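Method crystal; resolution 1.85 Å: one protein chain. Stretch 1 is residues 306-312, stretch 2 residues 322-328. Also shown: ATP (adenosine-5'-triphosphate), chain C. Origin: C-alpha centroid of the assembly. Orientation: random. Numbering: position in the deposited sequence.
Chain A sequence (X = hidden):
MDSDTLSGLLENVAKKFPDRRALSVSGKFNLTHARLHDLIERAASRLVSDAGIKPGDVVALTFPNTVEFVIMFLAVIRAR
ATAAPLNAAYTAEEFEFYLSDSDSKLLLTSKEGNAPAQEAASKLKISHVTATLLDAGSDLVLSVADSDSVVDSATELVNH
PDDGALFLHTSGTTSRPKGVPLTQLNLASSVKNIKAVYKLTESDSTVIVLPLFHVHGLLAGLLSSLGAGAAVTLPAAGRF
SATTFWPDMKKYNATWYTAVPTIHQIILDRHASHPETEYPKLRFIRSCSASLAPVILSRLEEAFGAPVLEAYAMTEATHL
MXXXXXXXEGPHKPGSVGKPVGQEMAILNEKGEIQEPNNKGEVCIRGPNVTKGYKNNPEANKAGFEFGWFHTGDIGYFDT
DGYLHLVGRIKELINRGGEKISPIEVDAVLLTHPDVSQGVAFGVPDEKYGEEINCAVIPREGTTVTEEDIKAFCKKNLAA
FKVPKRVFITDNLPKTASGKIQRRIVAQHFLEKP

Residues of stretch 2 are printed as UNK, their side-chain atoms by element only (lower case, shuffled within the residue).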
ATOM      1  N   ALA A 306      -1.659   8.655  20.008  1.00 21.86           N
ATOM      2  CA  ALA A 306      -0.355   8.229  19.497  1.00 20.02           C
ATOM      3  C   ALA A 306       0.088   9.182  18.389  1.00 20.00           C
ATOM      4  O   ALA A 306      -0.764   9.738  17.696  1.00 19.83           O
ATOM      5  CB  ALA A 306      -0.419   6.795  18.965  1.00 21.74           C
ATOM      6  N   PRO A 307       1.400   9.349  18.221  1.00 19.62           N
ATOM      7  CA  PRO A 307       1.871  10.182  17.088  1.00 18.67           C
ATOM      8  C   PRO A 307       1.475   9.580  15.734  1.00 19.03           C
ATOM      9  O   PRO A 307       1.587   8.369  15.528  1.00 18.56           O
ATOM     10  CB  PRO A 307       3.400  10.199  17.259  1.00 19.24           C
ATOM     11  CG  PRO A 307       3.678   8.878  17.990  1.00 18.68           C
ATOM     12  CD  PRO A 307       2.522   8.765  18.977  1.00 17.07           C
ATOM     13  N   VAL A 308       1.058  10.443  14.803  1.00 17.60           N
ATOM     14  CA  VAL A 308       0.618   9.993  13.476  1.00 16.43           C
ATOM     15  C   VAL A 308       1.668  10.389  12.465  1.00 15.69           C
ATOM     16  O   VAL A 308       1.943  11.582  12.315  1.00 16.52           O
ATOM     17  CB  VAL A 308      -0.732  10.587  13.112  1.00 20.01           C
ATOM     18  CG1 VAL A 308      -1.113  10.245  11.660  1.00 18.76           C
ATOM     19  CG2 VAL A 308      -1.797  10.003  14.082  1.00 22.31           C
ATOM     20  N   LEU A 309       2.293   9.385  11.848  1.00 15.85           N
ATOM     21  CA  LEU A 309       3.442   9.591  10.948  1.00 15.98           C
ATOM     22  C   LEU A 309       3.019   9.286   9.520  1.00 17.95           C
ATOM     23  O   LEU A 309       2.658   8.139   9.193  1.00 16.41           O
ATOM     24  CB  LEU A 309       4.600   8.677  11.356  1.00 15.79           C
ATOM     25  CG  LEU A 309       4.921   8.690  12.863  1.00 18.39           C
ATOM     26  CD1 LEU A 309       6.076   7.694  13.156  1.00 22.46           C
ATOM     27  CD2 LEU A 309       5.318  10.149  13.311  1.00 18.26           C
ATOM     28  N   GLU A 310       3.068  10.311   8.679  1.00 17.81           N
ATOM     29  CA  GLU A 310       2.727  10.145   7.278  1.00 16.59           C
ATOM     30  C   GLU A 310       3.945   9.784   6.431  1.00 15.13           C
ATOM     31  O   GLU A 310       5.043  10.331   6.624  1.00 15.79           O
ATOM     32  CB  GLU A 310       2.109  11.448   6.738  1.00 19.13           C
ATOM     33  CG  GLU A 310       1.464  11.227   5.373  1.00 21.41           C
ATOM     34  CD  GLU A 310       0.799  12.452   4.773  1.00 22.73           C
ATOM     35  OE1 GLU A 310       0.949  13.574   5.309  1.00 23.63           O
ATOM     36  OE2 GLU A 310       0.127  12.275   3.723  1.00 22.21           O
ATOM     37  N   ALA A 311       3.742   8.836   5.533  1.00 15.25           N
ATOM     38  CA  ALA A 311       4.798   8.396   4.620  1.00 16.57           C
ATOM     39  C   ALA A 311       4.315   8.574   3.170  1.00 16.46           C
ATOM     40  O   ALA A 311       3.113   8.686   2.931  1.00 14.75           O
ATOM     41  CB  ALA A 311       5.146   6.930   4.853  1.00 15.06           C
ATOM     42  N   TYR A 312       5.258   8.521   2.232  1.00 16.06           N
ATOM     43  CA  TYR A 312       5.017   8.624   0.790  1.00 15.80           C
ATOM     44  C   TYR A 312       5.621   7.377   0.128  1.00 15.19           C
ATOM     45  O   TYR A 312       6.735   6.978   0.458  1.00 14.86           O
ATOM     46  CB  TYR A 312       5.658   9.918   0.284  1.00 15.61           C
ATOM     47  CG  TYR A 312       5.907  10.073  -1.218  1.00 15.61           C
ATOM     48  CD1 TYR A 312       4.863   9.954  -2.141  1.00 17.52           C
ATOM     49  CD2 TYR A 312       7.149  10.490  -1.670  1.00 14.67           C
ATOM     50  CE1 TYR A 312       5.080  10.184  -3.547  1.00 16.54           C
ATOM     51  CE2 TYR A 312       7.373  10.740  -3.029  1.00 16.39           C
ATOM     52  CZ  TYR A 312       6.358  10.566  -3.950  1.00 17.48           C
ATOM     53  OH  TYR A 312       6.624  10.788  -5.280  1.00 18.30           O
ATOM     54  N   UNK A 322       9.573   8.064   1.369  1.00 14.56           N
ATOM     55  CA  UNK A 322       9.907   8.993   2.454  1.00 13.90           C
ATOM     56  C   UNK A 322       8.947   8.823   3.618  1.00 16.12           C
ATOM     57  O   UNK A 322       7.803   8.366   3.459  1.00 15.07           O
ATOM     58  o   UNK A 322       8.561  10.952   1.706  1.00 18.13           O
ATOM     59  c   UNK A 322       9.896  10.494   1.987  1.00 18.56           C
ATOM     60  N   UNK A 323       9.400   9.231   4.787  1.00 16.00           N
ATOM     61  CA  UNK A 323       8.498   9.232   5.947  1.00 15.38           C
ATOM     62  C   UNK A 323       8.840  10.287   6.976  1.00 15.20           C
ATOM     63  O   UNK A 323      10.005  10.632   7.168  1.00 14.66           O
ATOM     64  o   UNK A 323       7.550   7.835   7.687  1.00 17.33           O
ATOM     65  c   UNK A 323       8.534   7.871   6.648  1.00 15.49           C
ATOM     66  N   UNK A 324       7.817  10.769   7.685  1.00 13.97           N
ATOM     67  CA  UNK A 324       8.080  11.469   8.920  1.00 17.14           C
ATOM     68  C   UNK A 324       8.710  10.482   9.888  1.00 16.52           C
ATOM     69  O   UNK A 324       8.385   9.284   9.872  1.00 17.70           O
ATOM     70  o   UNK A 324       6.754  14.389   8.974  1.00 18.46           O
ATOM     71  n   UNK A 324       5.401  13.053   7.757  1.00 17.01           N
ATOM     72  c   UNK A 324       6.307  13.269   8.722  1.00 18.53           C
ATOM     73  c   UNK A 324       6.774  12.059   9.500  1.00 16.52           C
ATOM     74  N   UNK A 325       9.636  10.960  10.710  1.00 17.87           N
ATOM     75  CA  UNK A 325      10.395  10.131  11.653  1.00 16.54           C
ATOM     76  C   UNK A 325       9.609   9.915  12.934  1.00 16.94           C
ATOM     77  O   UNK A 325       8.603  10.626  13.177  1.00 18.46           O
ATOM     78  c   UNK A 325      11.655  10.977  11.914  1.00 18.51           C
ATOM     79  c   UNK A 325      10.035  12.376  10.764  1.00 18.39           C
ATOM     80  c   UNK A 325      11.065  12.407  11.894  1.00 18.61           C
ATOM     81  N   UNK A 326      10.076   8.977  13.757  1.00 18.97           N
ATOM     82  CA  UNK A 326       9.582   8.820  15.154  1.00 18.83           C
ATOM     83  C   UNK A 326       9.878  10.094  15.925  1.00 17.00           C
ATOM     84  O   UNK A 326      10.856  10.759  15.653  1.00 19.21           O
ATOM     85  c   UNK A 326      10.274   7.611  15.854  1.00 18.26           C
ATOM     86  c   UNK A 326       8.584   5.839  15.473  1.00 18.06           C
ATOM     87  c   UNK A 326      10.041   6.224  15.247  1.00 20.69           C
ATOM     88  c   UNK A 326      10.888   5.208  15.916  1.00 21.06           C
ATOM     89  N   UNK A 327       9.029  10.442  16.915  1.00 18.80           N
ATOM     90  CA  UNK A 327       9.227  11.664  17.715  1.00 20.07           C
ATOM     91  C   UNK A 327      10.604  11.723  18.365  1.00 25.50           C
ATOM     92  O   UNK A 327      11.182  12.812  18.491  1.00 26.03           O
ATOM     93  c   UNK A 327       7.721   9.804  17.165  1.00 19.99           C
ATOM     94  c   UNK A 327       8.122  11.573  18.763  1.00 21.62           C
ATOM     95  c   UNK A 327       7.001  10.846  18.070  1.00 21.45           C
ATOM     96  N   UNK A 328      11.155  10.572  18.750  1.00 28.69           N
ATOM     97  CA  UNK A 328      12.466  10.568  19.392  1.00 35.50           C
ATOM     98  C   UNK A 328      13.558  10.969  18.409  1.00 33.14           C
ATOM     99  O   UNK A 328      14.633  11.356  18.835  1.00 33.90           O
ATOM    100  c   UNK A 328      13.084   8.105  18.973  1.00 49.89           C
ATOM    101  o   UNK A 328      13.522   5.778  19.422  1.00 60.12           O
ATOM    102  c   UNK A 328      12.671   6.700  19.429  1.00 57.64           C
ATOM    103  o   UNK A 328      11.482   6.512  19.771  1.00 60.86           O
ATOM    104  c   UNK A 328      12.777   9.194  20.006  1.00 43.03           C
TER
HETATM  105  PG  ATP C 601      -0.969   4.599 -11.489  0.84 33.82           P
HETATM  106  O1G ATP C 601      -1.329   6.005 -11.970  0.78 36.87           O
HETATM  107  O2G ATP C 601      -1.550   3.521 -12.332  0.82 33.98           O
HETATM  108  O3G ATP C 601       0.541   4.442 -11.317  0.91 32.63           O
HETATM  109  PB  ATP C 601      -1.047   5.014  -8.633  0.82 25.58           P
HETATM  110  O1B ATP C 601      -2.171   5.348  -7.677  1.00 24.38           O
HETATM  111  O2B ATP C 601      -0.031   6.034  -9.005  0.74 24.29           O
HETATM  112  O3B ATP C 601      -1.638   4.364 -10.019  1.00 32.72           O
HETATM  113  PA  ATP C 601       0.339   3.476  -6.525  1.00 23.36           P
HETATM  114  O1A ATP C 601       1.770   3.011  -6.756  1.00 23.00           O
HETATM  115  O2A ATP C 601      -0.609   2.604  -5.798  1.00 23.78           O
HETATM  116  O3A ATP C 601      -0.310   3.705  -7.984  1.00 30.58           O
HETATM  117  O5' ATP C 601       0.378   4.952  -5.905  1.00 19.43           O
HETATM  118  C5' ATP C 601       1.588   5.730  -5.729  1.00 18.85           C
HETATM  119  C4' ATP C 601       1.162   7.207  -5.798  1.00 19.89           C
HETATM  120  O4' ATP C 601       0.373   7.522  -4.635  1.00 19.06           O
HETATM  121  C3' ATP C 601       2.319   8.147  -5.655  1.00 19.46           C
HETATM  122  O3' ATP C 601       2.968   8.306  -6.915  1.00 20.78           O
HETATM  123  C2' ATP C 601       1.662   9.426  -5.181  1.00 20.24           C
HETATM  124  O2' ATP C 601       0.984  10.044  -6.286  1.00 22.70           O
HETATM  125  C1' ATP C 601       0.582   8.880  -4.292  1.00 17.88           C
HETATM  126  N9  ATP C 601       0.949   8.921  -2.856  1.00 16.30           N
HETATM  127  C8  ATP C 601       1.502   7.959  -2.107  1.00 16.32           C
HETATM  128  N7  ATP C 601       1.645   8.412  -0.823  1.00 15.32           N
HETATM  129  C5  ATP C 601       1.138   9.687  -0.792  1.00 16.70           C
HETATM  130  C6  ATP C 601       0.960  10.727   0.248  1.00 17.63           C
HETATM  131  N6  ATP C 601       1.313  10.463   1.550  1.00 16.26           N
HETATM  132  N1  ATP C 601       0.389  11.889  -0.145  1.00 19.81           N
HETATM  133  C2  ATP C 601       0.001  12.115  -1.421  1.00 21.74           C
HETATM  134  N3  ATP C 601       0.139  11.215  -2.428  1.00 19.96           N
HETATM  135  C4  ATP C 601       0.692  10.004  -2.131  1.00 16.67           C

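Position 322 carries one side-chain carbon and, beyond it, one oxygen. That oxygen lies 3.4 Å from Y312 CB and near the plane of the Y312 ring, at its edge. One carbon ending in an oxygen identifies serine, S322, with chi1 at 70° (p). Its backbone pairs with Y312 in both directions: Y312 N donates to S322 O at 2.8 Å (166°), and S322 N donates to Y312 O at 3.2 Å (163°), the mark of an antiparallel hydrogen-bonded pair.

Position 323 repeats the composition, one carbon then one oxygen, the oxygen 3.8 Å from A311 CB. It is again serine, S323, but chi1 is -174° (t), and OG donates to the backbone O of position 324 at 2.8 Å. With A311 it forms the non-hydrogen-bonded antiparallel pair, CA to CA 4.0 Å, and these two side chains share the face of the sheet opposite that of Y312 and S322.

Position 324 has two carbons, the second bearing one oxygen and one nitrogen; the nitrogen lies 3.0 Å from E310 O. The amide carbon is bonded directly to CB, so the residue is asparagine, N324. ND2 donates to E310 O (154°), and the backbone N324 N donates to the same E310 O at 3.0 Å (176°). One carbonyl therefore accepts both.

At position 325 three carbons close a ring onto the backbone nitrogen. The CA-to-CB bond points away from stretch 1, and none of these carbons touches it; contact comes through the backbone O, 3.3 Å from L309 CD2. The ring makes this proline, P325.

Position 326 shows four carbons, forked at the second, with a terminal carbon 3.9 Å from L309 CD1. This is leucine, L326 (chi1 m, chi2 t). Its CA-to-CB bond points away, yet the end comes nearer, which is how CD2 makes that contact.

Position 327 is again a three-carbon ring on the backbone nitrogen, one ring carbon 3.7 Å from P307 CB. It is proline, P327; the carbon is CG, and the contact is apolar, between two rings.

Position 328 has three carbons, the third carrying two oxygens, all out of reach of stretch 1. Two carbons precede the carboxylate carbon, one more than aspartate has, so the residue is glutamate, E328.

The contact works in two parts. Stretch directions 171° apart allow a short antiparallel ladder, extended by the double donation of N324 to E310 O; beyond it, the L309–L326 and P307–P327 contacts continue the packing. In all, 449 Å² is buried. The strand also presents A311 O and E310 OE2 to ATP N6, at 2.9 and 3.1 Å, so both hydrogen bonds read the adenine amino group.

Stretch 2 (322-328) SSNPLPE
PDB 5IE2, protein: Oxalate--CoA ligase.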